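PDB 3PNZ: phosphotriesterase family protein, which probably hydrolyses phosphorylated sugar lactones with a pair of zinc ions held in an amidohydrolase-type barrel. Local coordinates for residues 25-30 and 69-74; 36-41 and 274-279. All blocks are in the same frame, centred on the assembly; numbering follows the deposited sequence.

Contact 1 of 2, residues 25-30 and 69-74; sequences IVCVPA and VDYGRR
Arg74 spans the gap between residues 69-74 and 25-30 from its first carbon to its guanidinium. Its CB sits against one methyl of Val26, CG1, at 3.5 Å, and CG stays near the same methyl, the two side chains crossing at about a right angle. A bend at chi2 (-56°) lets Arg74 NH1 donate to Arg73 O at 3.1 Å, from above the carbonyl plane but within the plane of the guanidinium. The flat group is thereby fixed with one face on Val28, whose CB lies 3.7 Å from Arg74 NH2. Arg74 NH1 also donates to a water that in turn donates to Val28 O. Alongside, Val28 N gives a nearly straight bond (169°) to an in-plane lone pair of Gly72 O, 2.8 Å away. Gly72, at positive phi, brings its CA within 3.5 Å of Val28 O in a CA-H...O contact. Further along, Pro29 CG stands almost centrally over the Tyr71 ring in a CH-pi contact, 3.5 Å from the centroid, while Cys27 SG approaches the ring obliquely. Tyr71 also meets the ring of the zinc ligand His24, placing this pair of beta-alpha loops beside the binuclear metal site of a TIM-barrel amidohydrolase.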
ATOM      1  N   ILE A  25       4.241   9.193   1.275  1.00 20.58           N
ATOM      2  CA  ILE A  25       4.026  10.629   1.437  1.00 20.42           C
ATOM      3  C   ILE A  25       5.254  11.331   2.009  1.00 22.12           C
ATOM      4  O   ILE A  25       5.817  12.236   1.385  1.00 23.56           O
ATOM      5  CB  ILE A  25       2.800  10.904   2.328  1.00 22.17           C
ATOM      6  CG1 ILE A  25       1.573  10.201   1.755  1.00 21.77           C
ATOM      7  CG2 ILE A  25       2.546  12.407   2.426  1.00 21.67           C
ATOM      8  CD1 ILE A  25       0.357  10.226   2.689  1.00 21.85           C
ATOM      9  N   VAL A  26       5.672  10.907   3.192  1.00 23.02           N
ATOM     10  CA  VAL A  26       6.924  11.374   3.775  1.00 22.66           C
ATOM     11  C   VAL A  26       7.652  10.168   4.337  1.00 24.35           C
ATOM     12  O   VAL A  26       7.146   9.490   5.238  1.00 25.54           O
ATOM     13  CB  VAL A  26       6.690  12.397   4.920  1.00 22.17           C
ATOM     14  CG1 VAL A  26       8.024  12.944   5.428  1.00 23.20           C
ATOM     15  CG2 VAL A  26       5.797  13.530   4.445  1.00 23.11           C
ATOM     16  N   CYS A  27       8.834   9.881   3.804  1.00 23.31           N
ATOM     17  CA  CYS A  27       9.565   8.705   4.247  1.00 23.83           C
ATOM     18  C   CYS A  27      11.041   8.809   3.911  1.00 26.37           C
ATOM     19  O   CYS A  27      11.418   9.386   2.890  1.00 25.91           O
ATOM     20  CB  CYS A  27       8.965   7.428   3.646  1.00 23.76           C
ATOM     21  SG  CYS A  27       8.777   7.462   1.845  1.00 28.55           S
ATOM     22  N   VAL A  28      11.870   8.240   4.777  1.00 23.33           N
ATOM     23  CA  VAL A  28      13.318   8.268   4.605  1.00 24.18           C
ATOM     24  C   VAL A  28      13.875   6.866   4.867  1.00 24.41           C
ATOM     25  O   VAL A  28      14.468   6.605   5.911  1.00 25.41           O
ATOM     26  CB  VAL A  28      13.968   9.295   5.558  1.00 26.06           C
ATOM     27  CG1 VAL A  28      15.460   9.476   5.230  1.00 26.51           C
ATOM     28  CG2 VAL A  28      13.238  10.621   5.476  1.00 27.04           C
ATOM     29  N   PRO A  29      13.658   5.944   3.915  1.00 21.55           N
ATOM     30  CA  PRO A  29      14.056   4.537   4.037  1.00 21.98           C
ATOM     31  C   PRO A  29      15.532   4.403   4.404  1.00 26.68           C
ATOM     32  O   PRO A  29      16.373   4.934   3.684  1.00 25.55           O
ATOM     33  CB  PRO A  29      13.837   3.979   2.624  1.00 26.17           C
ATOM     34  CG  PRO A  29      12.911   4.912   1.956  1.00 29.55           C
ATOM     35  CD  PRO A  29      13.003   6.249   2.631  1.00 22.87           C
ATOM     36  N   ALA A  30      15.840   3.717   5.498  1.00 24.89           N
ATOM     37  CA  ALA A  30      17.224   3.610   5.955  1.00 27.90           C
ATOM     38  C   ALA A  30      18.118   3.015   4.878  1.00 30.20           C
ATOM     39  O   ALA A  30      19.187   3.542   4.579  1.00 30.83           O
ATOM     40  CB  ALA A  30      17.302   2.774   7.220  1.00 26.15           C
ATOM     41  N   VAL A  69       7.518  -0.265   8.526  1.00 21.36           N
ATOM     42  CA  VAL A  69       8.527   0.094   9.530  1.00 23.41           C
ATOM     43  C   VAL A  69       9.951   0.105   8.970  1.00 21.84           C
ATOM     44  O   VAL A  69      10.805   0.857   9.448  1.00 22.35           O
ATOM     45  CB  VAL A  69       8.460  -0.822  10.775  1.00 22.76           C
ATOM     46  CG1 VAL A  69       9.046  -2.202  10.474  1.00 23.68           C
ATOM     47  CG2 VAL A  69       9.183  -0.174  11.946  1.00 23.43           C
ATOM     48  N   ASP A  70      10.192  -0.717   7.951  1.00 21.13           N
ATOM     49  CA  ASP A  70      11.504  -0.797   7.306  1.00 21.89           C
ATOM     50  C   ASP A  70      11.724   0.289   6.238  1.00 23.40           C
ATOM     51  O   ASP A  70      12.778   0.342   5.600  1.00 25.34           O
ATOM     52  CB  ASP A  70      11.723  -2.202   6.714  1.00 24.51           C
ATOM     53  CG  ASP A  70      10.548  -2.680   5.855  1.00 25.86           C
ATOM     54  OD1 ASP A  70       9.502  -2.000   5.804  1.00 24.73           O
ATOM     55  OD2 ASP A  70      10.677  -3.747   5.212  1.00 29.48           O
ATOM     56  N   TYR A  71      10.742   1.166   6.059  1.00 22.08           N
ATOM     57  CA  TYR A  71      10.809   2.162   4.998  1.00 23.46           C
ATOM     58  C   TYR A  71      10.891   3.595   5.541  1.00 23.58           C
ATOM     59  O   TYR A  71      10.551   4.554   4.847  1.00 24.92           O
ATOM     60  CB  TYR A  71       9.629   1.991   4.024  1.00 22.70           C
ATOM     61  CG  TYR A  71       9.967   2.388   2.605  1.00 23.14           C
ATOM     62  CD1 TYR A  71      10.839   1.621   1.843  1.00 25.33           C
ATOM     63  CD2 TYR A  71       9.427   3.528   2.034  1.00 23.72           C
ATOM     64  CE1 TYR A  71      11.165   1.979   0.544  1.00 24.31           C
ATOM     65  CE2 TYR A  71       9.748   3.900   0.727  1.00 26.07           C
ATOM     66  CZ  TYR A  71      10.620   3.115  -0.007  1.00 26.26           C
ATOM     67  OH  TYR A  71      10.946   3.469  -1.300  1.00 29.10           O
ATOM     68  N   GLY A  72      11.343   3.726   6.789  1.00 23.14           N
ATOM     69  CA  GLY A  72      11.651   5.027   7.368  1.00 23.58           C
ATOM     70  C   GLY A  72      10.475   5.974   7.511  1.00 24.04           C
ATOM     71  O   GLY A  72      10.466   7.066   6.950  1.00 23.66           O
ATOM     72  N   ARG A  73       9.482   5.568   8.293  1.00 21.20           N
ATOM     73  CA  ARG A  73       8.289   6.376   8.454  1.00 24.82           C
ATOM     74  C   ARG A  73       8.595   7.736   9.074  1.00 23.43           C
ATOM     75  O   ARG A  73       9.515   7.874   9.886  1.00 22.78           O
ATOM     76  CB  ARG A  73       7.268   5.661   9.336  1.00 22.82           C
ATOM     77  CG  ARG A  73       6.873   4.262   8.881  1.00 24.80           C
ATOM     78  CD  ARG A  73       5.595   3.898   9.612  1.00 22.34           C
ATOM     79  NE  ARG A  73       5.111   2.534   9.435  1.00 20.84           N
ATOM     80  CZ  ARG A  73       5.294   1.554  10.317  1.00 23.30           C
ATOM     81  NH1 ARG A  73       6.010   1.759  11.421  1.00 22.82           N
ATOM     82  NH2 ARG A  73       4.774   0.358  10.091  1.00 22.09           N
ATOM     83  N   ARG A  74       7.813   8.729   8.667  1.00 22.56           N
ATOM     84  CA  ARG A  74       7.766  10.030   9.324  1.00 25.44           C
ATOM     85  C   ARG A  74       6.305  10.294   9.700  1.00 23.03           C
ATOM     86  O   ARG A  74       5.642  11.164   9.129  1.00 21.65           O
ATOM     87  CB  ARG A  74       8.308  11.115   8.388  1.00 25.64           C
ATOM     88  CG  ARG A  74       9.806  11.006   8.117  1.00 25.59           C
ATOM     89  CD  ARG A  74      10.571  11.030   9.428  1.00 26.57           C
ATOM     90  NE  ARG A  74      12.023  11.103   9.272  1.00 29.51           N
ATOM     91  CZ  ARG A  74      12.838  10.052   9.226  1.00 31.74           C
ATOM     92  NH1 ARG A  74      12.363   8.810   9.299  1.00 29.48           N
ATOM     93  NH2 ARG A  74      14.143  10.246   9.097  1.00 31.97           N
TER
HETATM   94  O   HOH W   1       5.632   7.766   6.989  1.00 23.90           O
HETATM   95  O   HOH W   2      14.736   7.210   8.522  1.00 36.54           O
HETATM   96  O   HOH W   3      14.056   2.834   7.660  1.00 28.25           O

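Contact 2 of 2, residues 36-41 and 274-279; sequences DADDLL and ARKTYY. With PO4 (phosphate ion), chain L.
Asp39 is gripped by three bonds between residues 36-41 and 274-279. With CG anti to the backbone N (chi1 -166°), its carboxylate reaches the start of the turn that follows Arg275. Asp39 OD1 takes Thr277 N on its syn lone pair at 2.9 Å, and Asp39 OD2 uses its own syn lone pair for Thr277 OG1 at 2.7 Å. Arg275 NH1 adds a salt bridge to Asp39 OD2 at 3.0 Å, coming from above the carboxylate plane, with the two flat groups 46° apart. These bonds fix the carboxylate's rotation and probably favour its ionised form. The backbones join too: Lys276 N donates to Asp39 O at 2.9 Å, in the carbonyl plane.

Leu40 CD2 lies over the centre of one face of the Arg275 guanidinium, leaving the edge to polar partners. On that edge Arg275 NE donates to phosphate O1 at 3.0 Å. Tyr278 OH donates separately to O3 of the same ion. The phosphate, probably from the crystallisation liquor, is also held by Lys242, Lys244 and Tyr245.

Exposed Asp38 and Thr277 form the solvent side. Lys276 runs extended to CE and bends at chi4 (78°), bringing Lys276 NZ close to Leu41 O at 2.7 Å and to Asp38 O. The Asp38 side chain adds a looser salt bridge, Asp38 OD2 to Lys276 NZ at 3.1 Å, met from above the carboxylate plane. A water donates to both Leu40 O and Ala274 O.

Residues 36-41 connect helix 30-33 to helix 45-57, with Leu40 resting on Trp32, while residues 274-279 lead from strand 267-269 into helix 280-283; the contact thus joins the loops following the barrel's first and last strands.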
ATOM      1  N   ASP A  36      22.842   6.735  -0.230  1.00 31.22           N
ATOM      2  CA  ASP A  36      22.783   8.036  -0.878  1.00 35.01           C
ATOM      3  C   ASP A  36      21.829   8.069  -2.067  1.00 34.76           C
ATOM      4  O   ASP A  36      21.972   8.915  -2.948  1.00 32.05           O
ATOM      5  CB  ASP A  36      24.184   8.474  -1.317  1.00 41.95           C
ATOM      6  CG  ASP A  36      25.112   8.714  -0.142  1.00 47.36           C
ATOM      7  OD1 ASP A  36      24.740   9.495   0.759  1.00 51.73           O
ATOM      8  OD2 ASP A  36      26.213   8.121  -0.122  1.00 52.42           O
ATOM      9  N   ALA A  37      20.855   7.159  -2.089  1.00 31.23           N
ATOM     10  CA  ALA A  37      19.821   7.177  -3.123  1.00 30.95           C
ATOM     11  C   ALA A  37      18.776   8.248  -2.802  1.00 29.69           C
ATOM     12  O   ALA A  37      17.635   7.946  -2.419  1.00 25.83           O
ATOM     13  CB  ALA A  37      19.176   5.804  -3.259  1.00 26.38           C
ATOM     14  N   ASP A  38      19.169   9.506  -2.968  1.00 28.70           N
ATOM     15  CA  ASP A  38      18.358  10.638  -2.524  1.00 28.26           C
ATOM     16  C   ASP A  38      16.959  10.710  -3.137  1.00 26.94           C
ATOM     17  O   ASP A  38      16.031  11.215  -2.511  1.00 26.71           O
ATOM     18  CB  ASP A  38      19.087  11.955  -2.788  1.00 30.47           C
ATOM     19  CG  ASP A  38      18.427  13.128  -2.092  1.00 33.43           C
ATOM     20  OD1 ASP A  38      18.554  13.220  -0.849  1.00 39.00           O
ATOM     21  OD2 ASP A  38      17.784  13.958  -2.778  1.00 34.39           O
ATOM     22  N   ASP A  39      16.809  10.233  -4.368  1.00 24.79           N
ATOM     23  CA  ASP A  39      15.518  10.320  -5.048  1.00 24.02           C
ATOM     24  C   ASP A  39      14.442   9.489  -4.339  1.00 22.23           C
ATOM     25  O   ASP A  39      13.251   9.743  -4.506  1.00 22.46           O
ATOM     26  CB  ASP A  39      15.642   9.882  -6.513  1.00 25.19           C
ATOM     27  CG  ASP A  39      14.432  10.268  -7.346  1.00 23.15           C
ATOM     28  OD1 ASP A  39      13.819  11.329  -7.081  1.00 22.58           O
ATOM     29  OD2 ASP A  39      14.102   9.514  -8.290  1.00 24.00           O
ATOM     30  N   LEU A  40      14.863   8.511  -3.543  1.00 23.34           N
ATOM     31  CA  LEU A  40      13.917   7.648  -2.831  1.00 22.42           C
ATOM     32  C   LEU A  40      13.641   8.135  -1.415  1.00 23.79           C
ATOM     33  O   LEU A  40      13.023   7.431  -0.620  1.00 25.55           O
ATOM     34  CB  LEU A  40      14.429   6.212  -2.798  1.00 22.92           C
ATOM     35  CG  LEU A  40      14.292   5.468  -4.132  1.00 24.23           C
ATOM     36  CD1 LEU A  40      15.202   4.251  -4.151  1.00 29.68           C
ATOM     37  CD2 LEU A  40      12.830   5.067  -4.373  1.00 22.71           C
ATOM     38  N   LEU A  41      14.100   9.341  -1.104  1.00 22.97           N
ATOM     39  CA  LEU A  41      13.792   9.946   0.184  1.00 22.71           C
ATOM     40  C   LEU A  41      12.777  11.071   0.005  1.00 25.02           C
ATOM     41  O   LEU A  41      13.080  12.111  -0.584  1.00 25.76           O
ATOM     42  CB  LEU A  41      15.064  10.475   0.849  1.00 23.58           C
ATOM     43  CG  LEU A  41      16.290   9.562   0.828  1.00 25.37           C
ATOM     44  CD1 LEU A  41      17.464  10.241   1.542  1.00 25.52           C
ATOM     45  CD2 LEU A  41      16.000   8.202   1.438  1.00 23.27           C
ATOM     46  N   ALA A 274       6.834   7.120  -4.944  1.00 20.56           N
ATOM     47  CA  ALA A 274       7.859   6.895  -3.934  1.00 21.87           C
ATOM     48  C   ALA A 274       9.134   7.695  -4.156  1.00 22.72           C
ATOM     49  O   ALA A 274      10.101   7.523  -3.421  1.00 24.55           O
ATOM     50  CB  ALA A 274       8.185   5.409  -3.846  1.00 24.16           C
ATOM     51  N   ARG A 275       9.134   8.557  -5.166  1.00 22.82           N
ATOM     52  CA  ARG A 275      10.346   9.280  -5.560  1.00 20.81           C
ATOM     53  C   ARG A 275      10.135  10.785  -5.645  1.00 21.44           C
ATOM     54  O   ARG A 275       9.053  11.248  -6.004  1.00 21.28           O
ATOM     55  CB  ARG A 275      10.832   8.783  -6.928  1.00 22.35           C
ATOM     56  CG  ARG A 275      11.456   7.408  -6.906  1.00 21.02           C
ATOM     57  CD  ARG A 275      11.843   6.973  -8.318  1.00 21.98           C
ATOM     58  NE  ARG A 275      12.483   5.666  -8.327  1.00 23.84           N
ATOM     59  CZ  ARG A 275      13.793   5.489  -8.224  1.00 25.88           C
ATOM     60  NH1 ARG A 275      14.592   6.541  -8.089  1.00 25.88           N
ATOM     61  NH2 ARG A 275      14.303   4.266  -8.236  1.00 27.26           N
ATOM     62  N   LYS A 276      11.190  11.547  -5.354  1.00 21.95           N
ATOM     63  CA  LYS A 276      11.157  12.989  -5.563  1.00 24.83           C
ATOM     64  C   LYS A 276      10.768  13.295  -7.007  1.00 23.02           C
ATOM     65  O   LYS A 276       9.961  14.189  -7.270  1.00 23.13           O
ATOM     66  CB  LYS A 276      12.520  13.618  -5.253  1.00 23.43           C
ATOM     67  CG  LYS A 276      12.858  13.735  -3.762  1.00 26.69           C
ATOM     68  CD  LYS A 276      14.102  14.612  -3.568  1.00 28.79           C
ATOM     69  CE  LYS A 276      14.398  14.898  -2.095  1.00 27.56           C
ATOM     70  NZ  LYS A 276      15.042  13.747  -1.404  1.00 25.51           N
ATOM     71  N   THR A 277      11.336  12.530  -7.940  1.00 22.79           N
ATOM     72  CA  THR A 277      11.082  12.748  -9.362  1.00 23.63           C
ATOM     73  C   THR A 277       9.665  12.358  -9.775  1.00 23.61           C
ATOM     74  O   THR A 277       9.261  12.608 -10.909  1.00 24.55           O
ATOM     75  CB  THR A 277      12.087  11.984 -10.244  1.00 22.99           C
ATOM     76  OG1 THR A 277      12.127  10.609  -9.843  1.00 22.82           O
ATOM     77  CG2 THR A 277      13.489  12.591 -10.114  1.00 22.98           C
ATOM     78  N   TYR A 278       8.913  11.754  -8.855  1.00 20.11           N
ATOM     79  CA  TYR A 278       7.523  11.408  -9.122  1.00 22.45           C
ATOM     80  C   TYR A 278       6.567  12.467  -8.574  1.00 21.83           C
ATOM     81  O   TYR A 278       5.444  12.617  -9.061  1.00 23.00           O
ATOM     82  CB  TYR A 278       7.174  10.072  -8.484  1.00 20.27           C
ATOM     83  CG  TYR A 278       7.762   8.840  -9.138  1.00 22.72           C
ATOM     84  CD1 TYR A 278       8.445   8.912 -10.351  1.00 25.88           C
ATOM     85  CD2 TYR A 278       7.636   7.597  -8.529  1.00 23.74           C
ATOM     86  CE1 TYR A 278       8.980   7.768 -10.939  1.00 24.13           C
ATOM     87  CE2 TYR A 278       8.164   6.450  -9.109  1.00 23.31           C
ATOM     88  CZ  TYR A 278       8.834   6.543 -10.314  1.00 24.40           C
ATOM     89  OH  TYR A 278       9.356   5.404 -10.893  1.00 24.33           O
ATOM     90  N   TYR A 279       7.000  13.180  -7.537  1.00 21.50           N
ATOM     91  CA  TYR A 279       6.200  14.245  -6.948  1.00 23.19           C
ATOM     92  C   TYR A 279       6.293  15.516  -7.782  1.00 25.83           C
ATOM     93  O   TYR A 279       7.374  15.898  -8.236  1.00 24.29           O
ATOM     94  CB  TYR A 279       6.657  14.522  -5.516  1.00 22.37           C
ATOM     95  CG  TYR A 279       5.865  13.770  -4.470  1.00 22.01           C
ATOM     96  CD1 TYR A 279       6.023  12.394  -4.293  1.00 21.68           C
ATOM     97  CD2 TYR A 279       4.965  14.438  -3.653  1.00 22.41           C
ATOM     98  CE1 TYR A 279       5.287  11.703  -3.330  1.00 21.53           C
ATOM     99  CE2 TYR A 279       4.231  13.765  -2.698  1.00 21.51           C
ATOM    100  CZ  TYR A 279       4.396  12.406  -2.531  1.00 23.37           C
ATOM    101  OH  TYR A 279       3.644  11.767  -1.572  1.00 22.96           O
TER
HETATM  102  P   PO4 L 336       9.870   2.681  -8.606  1.00 29.19           P
HETATM  103  O1  PO4 L 336      11.212   3.115  -9.132  1.00 28.97           O
HETATM  104  O2  PO4 L 336       9.724   3.184  -7.187  1.00 31.08           O
HETATM  105  O3  PO4 L 336       8.768   3.292  -9.441  1.00 26.74           O
HETATM  106  O4  PO4 L 336       9.756   1.170  -8.611  1.00 29.84           O
HETATM  107  O   HOH W   4      10.776   6.138  -1.311  1.00 26.23           O

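Overall arrangement
From the N terminus the chain leaves strand 19-23 through residues 25-30, passes helix 30-33 and enters residues 36-41, the first half of contact 2. Contact 1 closes after helix 45-57 and strand 62-65, when residues 69-74 return to 25-30; contact 2 closes only at residues 274-279, beyond strand 267-269. The two closures therefore cross. Contact 1 ties the first two beta-alpha loops together, and contact 2 joins the first to the last, its neighbour where the barrel closes. They touch where Ile25 CA meets Tyr279 OH at 3.2 Å and Pro29 meets Leu40 and Leu41. The side chains of Tyr71 and Ala274 each lie about 6 Å from a zinc ion.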